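Local atomic coordinates of carboxynorspermidine decarboxylase (Campylobacter jejuni subsp. jejuni 81116, PDB entry 3N29), a protein that probably catalyses the pyridoxal-phosphate-dependent decarboxylation of carboxynorspermidine to release the polyamine norspermidine. Residues V72-L76 and K77-F81; M85-V88 and G89-K93; I126-I129 and A130-H134; P270-A273 and V274-T278. One frame throughout, in Å; residues are numbered along the deposited sequence.

Contact 1. Residues V72-L76 and K77-F81. With PLP (pyridoxal-5'-phosphate), chain C.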
# COMPACT_ATOMS: atom_id res chain seq x y z
N VAL A 72 16.95 -2.53 24.66
CA VAL A 72 16.52 -2.75 23.27
C VAL A 72 15.01 -2.67 23.18
O VAL A 72 14.26 -3.27 24.01
CB VAL A 72 17.14 -4.04 22.70
CG1 VAL A 72 16.81 -4.29 21.20
CG2 VAL A 72 18.55 -4.05 22.89
N LEU A 73 14.51 -1.92 22.20
CA LEU A 73 13.10 -1.75 21.96
C LEU A 73 12.70 -2.29 20.57
O LEU A 73 13.52 -2.29 19.67
CB LEU A 73 12.69 -0.26 22.01
CG LEU A 73 13.14 0.55 23.25
CD1 LEU A 73 12.99 2.06 23.04
CD2 LEU A 73 12.34 0.18 24.46
N LEU A 74 11.45 -2.75 20.45
CA LEU A 74 10.92 -3.17 19.14
C LEU A 74 10.37 -1.89 18.50
O LEU A 74 9.43 -1.28 19.03
CB LEU A 74 9.77 -4.16 19.30
CG LEU A 74 8.80 -4.40 18.09
CD1 LEU A 74 9.65 -4.89 16.94
CD2 LEU A 74 7.61 -5.37 18.53
N ALA A 75 10.87 -1.53 17.33
CA ALA A 75 10.24 -0.46 16.51
C ALA A 75 9.02 -1.04 15.73
O ALA A 75 9.20 -1.81 14.82
CB ALA A 75 11.28 0.12 15.48
N LEU A 76 7.81 -0.70 16.16
CA LEU A 76 6.55 -1.27 15.61
C LEU A 76 6.30 -0.96 14.09
O LEU A 76 5.55 -1.72 13.46
CB LEU A 76 5.34 -0.77 16.39
CG LEU A 76 5.20 -1.48 17.80
CD1 LEU A 76 4.16 -0.70 18.63
CD2 LEU A 76 4.77 -2.95 17.70
N LYS A 77 6.95 0.07 13.57
CA LYS A 77 6.87 0.43 12.16
C LYS A 77 7.01 -0.77 11.26
O LYS A 77 6.27 -0.99 10.38
CB LYS A 77 7.96 1.46 11.75
CG LYS A 77 7.60 2.07 10.29
CD LYS A 77 8.59 3.14 9.79
CE LYS A 77 9.80 2.96 10.65
NZ LYS A 77 11.09 3.86 10.28
N GLY A 78 8.02 -1.58 11.50
CA GLY A 78 8.27 -2.70 10.60
C GLY A 78 7.69 -4.05 11.04
O GLY A 78 7.48 -4.93 10.21
N PHE A 79 7.51 -4.24 12.33
CA PHE A 79 7.11 -5.54 12.85
C PHE A 79 6.17 -5.31 14.02
O PHE A 79 6.59 -4.73 15.02
CB PHE A 79 8.34 -6.33 13.31
CG PHE A 79 8.05 -7.70 13.83
CD1 PHE A 79 7.95 -8.78 12.99
CD2 PHE A 79 7.87 -7.93 15.19
CE1 PHE A 79 7.73 -10.06 13.50
CE2 PHE A 79 7.59 -9.22 15.70
CZ PHE A 79 7.53 -10.28 14.84
N ALA A 80 4.90 -5.73 13.85
CA ALA A 80 3.91 -5.48 14.87
C ALA A 80 3.04 -6.71 15.03
O ALA A 80 1.84 -6.58 15.24
CB ALA A 80 3.10 -4.24 14.49
N PHE A 81 3.60 -7.90 14.87
CA PHE A 81 2.76 -9.14 14.75
C PHE A 81 2.07 -9.40 16.09
O PHE A 81 2.72 -9.75 17.06
CB PHE A 81 3.65 -10.29 14.37
CG PHE A 81 2.93 -11.50 13.82
CD1 PHE A 81 2.76 -11.67 12.47
CD2 PHE A 81 2.46 -12.49 14.67
CE1 PHE A 81 2.11 -12.82 11.97
CE2 PHE A 81 1.84 -13.60 14.18
CZ PHE A 81 1.66 -13.74 12.81
N1 PLP C . 13.31 4.21 14.92
C2 PLP C . 12.80 5.14 14.05
C2A PLP C . 12.65 6.57 14.49
C3 PLP C . 12.39 4.70 12.76
O3 PLP C . 11.85 5.62 11.86
C4 PLP C . 12.51 3.35 12.38
C4A PLP C . 12.02 2.90 11.01
C5 PLP C . 13.09 2.43 13.27
C6 PLP C . 13.48 2.91 14.54
C5A PLP C . 13.26 0.97 12.92
O4P PLP C . 13.98 0.81 11.72
P PLP C . 14.38 -0.61 11.18
O1P PLP C . 13.10 -1.42 11.09
O2P PLP C . 15.35 -1.26 12.20
O3P PLP C . 15.10 -0.43 9.92
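Leu74 meets Phe79 and Leu76 meets Ala80 as the chain leaves strand 71-75 and turns. The two side chains of the first pair cross at about a right angle, Leu74 CD1 lying obliquely to the phenyl ring, 3.9 Å from Phe79 CD2. In the second pair Leu76 CD2 packs on Ala80 CB at 3.8 Å. The backbone adds a weak tie of its own, Leu76 CA directing its hydrogen at Phe79 O over 3.5 Å. Met85 packs on Leu74 and Leu76, Val88 on Phe79, and Phe105 of helix 100-109 on Leu76 and Ala80; large apolar residues fill the space, and the small Ala80 fits beside Leu76.

Lys77 leads away from this cluster. Its CB rests 3.8 Å from Leu76 C; CG stands anti to the backbone N (chi1 -167°) and sets the chain off toward the cofactor. CD comes within 3.6 Å of PLP C4A, and a nearly eclipsed chi3 of 17° bends the chain sharply, bringing the tip round. CE lies 3.2 Å from PLP C4, and NZ ends covalently joined to PLP C4A at 1.5 Å, consistent with the Schiff base of an internal aldimine, though modelled longer than a C=N bond. Among the standard residues lysine alone offers a primary amine on so long a flexible arm. Ala75, with nothing beyond CB, allows the cofactor to come close: that methyl touches PLP C5A at 3.3 Å. A cofactor-bound lysine just past the first barrel strand is characteristic of fold-type III PLP enzymes, to which the beta/alpha-barrel basic amino acid decarboxylases belong.

Contact 2. Residues M85-V88 and G89-K93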
# COMPACT_ATOMS: atom_id res chain seq x y z
N MET A 85 3.69 -10.38 20.20
CA MET A 85 4.12 -9.29 21.06
C MET A 85 4.50 -9.80 22.48
O MET A 85 5.47 -9.36 23.04
CB MET A 85 3.09 -8.21 21.10
CG MET A 85 2.91 -7.46 19.72
SD MET A 85 4.38 -6.48 19.24
CE MET A 85 3.92 -5.20 20.22
N LYS A 86 3.77 -10.76 23.04
CA LYS A 86 4.12 -11.21 24.38
C LYS A 86 5.47 -11.95 24.36
O LYS A 86 6.31 -11.80 25.31
CB LYS A 86 3.01 -12.05 24.98
CG LYS A 86 3.35 -12.47 26.40
CD LYS A 86 2.28 -13.26 27.09
CE LYS A 86 2.76 -13.50 28.55
NZ LYS A 86 1.62 -13.80 29.43
N ILE A 87 5.71 -12.72 23.28
CA ILE A 87 6.98 -13.41 23.11
C ILE A 87 8.12 -12.40 23.03
O ILE A 87 9.12 -12.47 23.75
CB ILE A 87 6.99 -14.28 21.86
CG1 ILE A 87 6.10 -15.49 22.06
CG2 ILE A 87 8.41 -14.76 21.53
CD1 ILE A 87 5.71 -16.12 20.74
N VAL A 88 7.94 -11.41 22.17
CA VAL A 88 8.99 -10.38 22.07
C VAL A 88 9.24 -9.70 23.46
O VAL A 88 10.38 -9.40 23.88
CB VAL A 88 8.67 -9.38 21.00
CG1 VAL A 88 9.69 -8.21 21.08
CG2 VAL A 88 8.70 -10.04 19.57
N GLY A 89 8.17 -9.45 24.19
CA GLY A 89 8.36 -8.83 25.54
C GLY A 89 9.13 -9.62 26.61
O GLY A 89 9.48 -9.09 27.67
N GLU A 90 9.36 -10.88 26.33
CA GLU A 90 10.15 -11.74 27.21
C GLU A 90 11.58 -11.32 27.11
O GLU A 90 12.39 -11.52 28.03
CB GLU A 90 10.06 -13.20 26.76
CG GLU A 90 8.73 -13.82 27.02
CD GLU A 90 8.73 -15.29 26.68
OE1 GLU A 90 9.80 -15.97 26.82
OE2 GLU A 90 7.68 -15.78 26.26
N TYR A 91 11.89 -10.73 25.96
CA TYR A 91 13.25 -10.40 25.67
C TYR A 91 13.59 -8.92 25.63
O TYR A 91 14.63 -8.56 26.08
CB TYR A 91 13.64 -11.02 24.35
CG TYR A 91 13.47 -12.49 24.20
CD1 TYR A 91 14.52 -13.37 24.45
CD2 TYR A 91 12.28 -13.03 23.72
CE1 TYR A 91 14.36 -14.73 24.30
CE2 TYR A 91 12.11 -14.37 23.58
CZ TYR A 91 13.14 -15.22 23.84
OH TYR A 91 13.00 -16.56 23.69
N LEU A 92 12.73 -8.07 25.09
CA LEU A 92 13.04 -6.66 24.85
C LEU A 92 12.38 -5.81 25.94
O LEU A 92 11.56 -6.30 26.70
CB LEU A 92 12.52 -6.27 23.44
CG LEU A 92 13.04 -7.05 22.28
CD1 LEU A 92 12.63 -6.28 20.93
CD2 LEU A 92 14.53 -7.22 22.40
N LYS A 93 12.73 -4.55 26.04
CA LYS A 93 12.22 -3.72 27.11
C LYS A 93 10.96 -2.99 26.80
O LYS A 93 10.38 -2.34 27.68
CB LYS A 93 13.25 -2.66 27.40
CG LYS A 93 14.58 -3.25 27.87
CD LYS A 93 14.40 -3.93 29.20
CE LYS A 93 15.72 -4.40 29.76
NZ LYS A 93 15.51 -5.16 31.08
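Val88 and Leu92, one helical turn apart, touch through their methyl groups: Val88 CG1 lies 3.5 Å from Leu92 CD1. Standing anti to the backbone N (chi1 172°), CG1 of the valine leans along the helix toward the leucine branch. The carbonyl of Val88 is busy too. Val88 O receives Leu92 N at 3.0 Å, nearly along the C=O axis, and also Tyr91 N, which comes from above the carbonyl plane, so one oxygen holds both amides of the closing turn. The apolar methyls of Val88 suit the buried side of the helix, where it touches Phe79 and Met110.

Gly89 takes part with its backbone alone, its N bonded to Met85 O over 2.9 Å in a regular helical step. This is the last turn of helix 85-91, the helix of the beta-alpha-beta unit that runs from strand 71-75 to strand 94-97 in the barrel. Gly89 O and Leu92 O both accept from Lys112 NZ.

Ile87 meets the two residues that follow Gly89. Its O takes Glu90 N at 3.0 Å in a tighter 3-10-like step, and the same oxygen lies near the plane of the Tyr91 ring, 3.2 Å from CD2 at its edge. Ile87 CG2 packs loosely on Tyr91 CE2 at 4.2 Å. The polar ends of Glu90 and Tyr91 look elsewhere: Arg55 of helix 51-68 makes a salt bridge with the first and a hydrogen bond with the second.

Contact 3. Residues I126-I129 and A130-H134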
# COMPACT_ATOMS: atom_id res chain seq x y z
N ILE A 126 -2.08 14.42 22.00
CA ILE A 126 -0.94 14.56 22.91
C ILE A 126 -1.28 14.09 24.32
O ILE A 126 -0.45 13.51 25.00
CB ILE A 126 -0.36 16.01 22.95
CG1 ILE A 126 1.00 15.97 23.67
CG2 ILE A 126 -1.32 17.04 23.60
CD1 ILE A 126 2.03 15.10 22.88
N GLY A 127 -2.52 14.32 24.73
CA GLY A 127 -2.99 13.89 26.06
C GLY A 127 -2.88 12.40 26.27
O GLY A 127 -2.33 11.93 27.27
N GLU A 128 -3.43 11.65 25.32
CA GLU A 128 -3.43 10.22 25.48
C GLU A 128 -1.97 9.67 25.27
O GLU A 128 -1.55 8.76 26.00
CB GLU A 128 -4.47 9.57 24.54
CG GLU A 128 -4.64 8.11 24.85
CD GLU A 128 -5.73 7.44 24.05
OE1 GLU A 128 -5.89 6.21 24.23
OE2 GLU A 128 -6.42 8.12 23.25
N ILE A 129 -1.20 10.27 24.35
CA ILE A 129 0.20 9.86 24.12
C ILE A 129 1.03 10.07 25.39
O ILE A 129 1.81 9.19 25.82
CB ILE A 129 0.85 10.62 22.92
CG1 ILE A 129 0.21 10.19 21.59
CG2 ILE A 129 2.41 10.40 22.88
CD1 ILE A 129 0.53 11.16 20.36
N ALA A 130 0.82 11.22 26.03
CA ALA A 130 1.45 11.49 27.32
C ALA A 130 1.08 10.46 28.39
O ALA A 130 1.92 10.13 29.19
CB ALA A 130 1.07 12.90 27.85
N SER A 131 -0.16 10.02 28.47
CA SER A 131 -0.54 9.09 29.57
C SER A 131 0.08 7.71 29.31
O SER A 131 0.33 6.97 30.22
CB SER A 131 -2.06 8.95 29.74
OG SER A 131 -2.59 8.49 28.49
N LEU A 132 0.39 7.39 28.07
CA LEU A 132 0.91 6.07 27.75
C LEU A 132 2.45 5.99 27.74
O LEU A 132 3.01 4.94 28.04
CB LEU A 132 0.40 5.63 26.40
CG LEU A 132 -1.10 5.30 26.26
CD1 LEU A 132 -1.32 5.12 24.80
CD2 LEU A 132 -1.61 4.09 27.13
N SER A 133 3.13 7.06 27.35
CA SER A 133 4.56 6.99 27.00
C SER A 133 5.51 7.19 28.14
O SER A 133 5.27 8.05 28.98
CB SER A 133 4.86 8.03 25.92
OG SER A 133 3.98 7.82 24.84
N HIS A 134 6.58 6.41 28.18
CA HIS A 134 7.68 6.70 29.11
C HIS A 134 8.59 7.82 28.61
O HIS A 134 8.93 8.75 29.38
CB HIS A 134 8.45 5.43 29.43
CG HIS A 134 7.58 4.41 30.07
ND1 HIS A 134 6.76 3.59 29.33
CD2 HIS A 134 7.31 4.16 31.38
CE1 HIS A 134 6.04 2.85 30.16
NE2 HIS A 134 6.36 3.17 31.41
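Ser133 grips Ile129 O twice. Its OG donates to that oxygen over 2.7 Å from above the carbonyl plane, while its N reaches the same atom over 2.9 Å, almost in line with the C=O bond. With OG beside the backbone N (chi1 -55°), the hydroxyl hangs back over the preceding turn, 3.6 Å from Ile129 CG2. It is also hydrogen-bonded to Thr116 OG1 of strand 113-118, so this buried polar group is shared between the helix and the barrel. Leu132 N adds only a weak bond to Ile129 O.

Ser131, on the outer surface, also turns its hydroxyl back, but to the carbonyl three residues earlier and with a different torsion. At chi1 58° its OG lies between the backbone N and the carbonyl carbon, and donates to Glu128 O over 2.7 Å, tilted 23° from the carbonyl plane; the bond from its N to that oxygen is weak. A short hydroxyl suits such a post, since it can bend back to a carbonyl whose amide partner, Leu132 N, is held only weakly at 3.2 Å. Farther back, ordinary helical bonds prevail: Ala130 N to Ile126 O at 2.8 Å and Ser131 N to Gly127 O at 3.1 Å. The Glu128 carboxylate finds its partner beyond the helix, in a salt bridge with Lys104 of helix 100-109. Asn154 ND2 takes up two carbonyls, Ala130 O and Ser133 O.

Two serine hydroxyls bonded to carbonyls of the preceding turn, where the amide bonds of Leu132 are weak, mark the C-terminal end of helix 123-132, where the chain passes into strand 135-138 of the beta/alpha barrel.

Contact 4. Residues P270-A273 and V274-T278. With PLP (pyridoxal-5'-phosphate), chain C; NSD (N-(3-aminopropyl)propane-1,3-diamine), chain D.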
# COMPACT_ATOMS: atom_id res chain seq x y z
N PRO A 270 15.57 -1.44 16.99
CA PRO A 270 15.39 -2.19 15.78
C PRO A 270 13.93 -2.58 15.51
O PRO A 270 13.16 -2.88 16.45
CB PRO A 270 16.18 -3.43 16.07
CG PRO A 270 16.05 -3.65 17.48
CD PRO A 270 16.22 -2.27 18.02
N GLY A 271 13.57 -2.55 14.24
CA GLY A 271 12.32 -3.17 13.79
C GLY A 271 12.60 -4.43 12.93
O GLY A 271 12.31 -5.58 13.32
N GLU A 272 13.18 -4.19 11.79
CA GLU A 272 13.47 -5.26 10.85
C GLU A 272 14.28 -6.40 11.45
O GLU A 272 13.96 -7.54 11.23
CB GLU A 272 14.16 -4.71 9.62
CG GLU A 272 14.58 -5.73 8.63
CD GLU A 272 15.03 -5.12 7.33
OE1 GLU A 272 14.94 -3.90 7.10
OE2 GLU A 272 15.57 -5.87 6.56
N ALA A 273 15.20 -6.06 12.33
CA ALA A 273 16.02 -7.04 12.99
C ALA A 273 15.23 -8.05 13.82
O ALA A 273 15.60 -9.18 13.92
CB ALA A 273 17.03 -6.37 13.84
N VAL A 274 14.18 -7.60 14.45
CA VAL A 274 13.31 -8.49 15.18
C VAL A 274 12.62 -9.50 14.27
O VAL A 274 12.57 -10.64 14.58
CB VAL A 274 12.28 -7.71 15.99
CG1 VAL A 274 11.37 -8.61 16.68
CG2 VAL A 274 12.96 -6.82 16.99
N GLY A 275 12.12 -9.04 13.13
CA GLY A 275 11.37 -9.85 12.20
C GLY A 275 12.14 -10.56 11.11
O GLY A 275 11.59 -11.30 10.38
N TRP A 276 13.44 -10.33 11.06
CA TRP A 276 14.27 -10.78 9.98
C TRP A 276 14.29 -12.30 9.89
O TRP A 276 14.72 -12.97 10.79
CB TRP A 276 15.71 -10.24 10.17
CG TRP A 276 16.68 -10.71 9.16
CD1 TRP A 276 17.59 -11.69 9.31
CD2 TRP A 276 16.81 -10.25 7.83
NE1 TRP A 276 18.27 -11.88 8.17
CE2 TRP A 276 17.82 -11.00 7.24
CE3 TRP A 276 16.16 -9.29 7.07
CZ2 TRP A 276 18.19 -10.81 5.93
CZ3 TRP A 276 16.54 -9.10 5.79
CH2 TRP A 276 17.55 -9.85 5.23
N GLN A 277 13.86 -12.78 8.74
CA GLN A 277 13.81 -14.19 8.45
C GLN A 277 13.05 -15.00 9.52
O GLN A 277 13.43 -16.06 9.87
CB GLN A 277 15.21 -14.75 8.19
CG GLN A 277 15.86 -14.09 7.04
CD GLN A 277 17.17 -14.65 6.62
OE1 GLN A 277 17.81 -15.38 7.32
NE2 GLN A 277 17.58 -14.28 5.44
N THR A 278 11.98 -14.44 10.03
CA THR A 278 11.11 -15.15 10.95
C THR A 278 9.92 -15.86 10.30
O THR A 278 9.25 -16.57 10.94
CB THR A 278 10.59 -14.23 12.07
OG1 THR A 278 9.79 -13.20 11.53
CG2 THR A 278 11.71 -13.64 12.81
N1 PLP C . 13.31 4.21 14.92
C2 PLP C . 12.80 5.14 14.05
C2A PLP C . 12.65 6.57 14.49
C3 PLP C . 12.39 4.70 12.76
O3 PLP C . 11.85 5.62 11.86
C4 PLP C . 12.51 3.35 12.38
C4A PLP C . 12.02 2.90 11.01
C5 PLP C . 13.09 2.43 13.27
C6 PLP C . 13.48 2.91 14.54
C5A PLP C . 13.26 0.97 12.92
O4P PLP C . 13.98 0.81 11.72
P PLP C . 14.38 -0.61 11.18
O1P PLP C . 13.10 -1.42 11.09
O2P PLP C . 15.35 -1.26 12.20
O3P PLP C . 15.10 -0.43 9.92
C1 NSD D . 13.47 -0.51 7.23
N1 NSD D . 14.59 -1.40 7.34
C2 NSD D . 13.79 0.75 6.50
N2 NSD D . 11.73 1.93 6.23
C3 NSD D . 12.86 1.86 6.81
N3 NSD D . 8.84 -0.55 4.06
C4 NSD D . 11.28 1.12 5.37
C5 NSD D . 9.90 1.42 4.86
C6 NSD D . 9.56 0.61 3.64
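Glu272 and Trp276 share a first torsion, each with CG anti to the backbone N (both chi1 176°), and their side chains run side by side in the same direction. The glutamate is extended beyond CG, which brings its OE2 to 3.5 Å from Trp276 CZ3; carboxylate and indole planes differ by 33°. The other oxygen, OE1, turns to the bound norspermidine and accepts a short hydrogen bond of 2.5 Å from NSD N1. A long acidic side chain is well matched to a polyamine, and the flat indole beside it probably limits where the carboxylate can go.

The backbone before it holds the cofactor. Gly271 N donates to PLP O2P over 3.0 Å in an almost straight line (178°), and Glu272 N donates to PLP O1P over 2.9 Å. Having no side chain, Gly271 lets the phosphate lie close against the chain. These two N-H groups probably help to offset the phosphate charge, with at most a small contribution from the start of helix 272-275. Weak bonds run from Val274 N and Gly275 N to Gly271 O, just before the helix.

Gly275 then opens a type II beta turn to Thr278, whose N and OG1 both approach Gly275 O from one face of its plane, OG1 at 2.9 Å. Val274 packs against Leu54 and Leu61 of helix 51-68 and Leu74 of strand 71-75, so through Val274 the short helix packs on both, just after strand 265-268 and ahead of strand 279-290.

All four contacts follow one another along the chain, from contact 1 at the first barrel strand to contact 4 just after the eighth. Barrel closure brings these ends together: the centres of contacts 1 and 4 are about 8 Å apart, and both hold the same cofactor, contact 1 through Lys77, contact 4 through the phosphate group, so the active site is built where the barrel closes. Contact 2, in helix 85-91, packs against both, its centre about 11 Å from contact 1 and about 13 Å from contact 4. Contact 3 belongs to a later strand-helix-strand unit; its centre is about 18 Å from contact 1 and about 27 Å from contact 4, and it touches none of them.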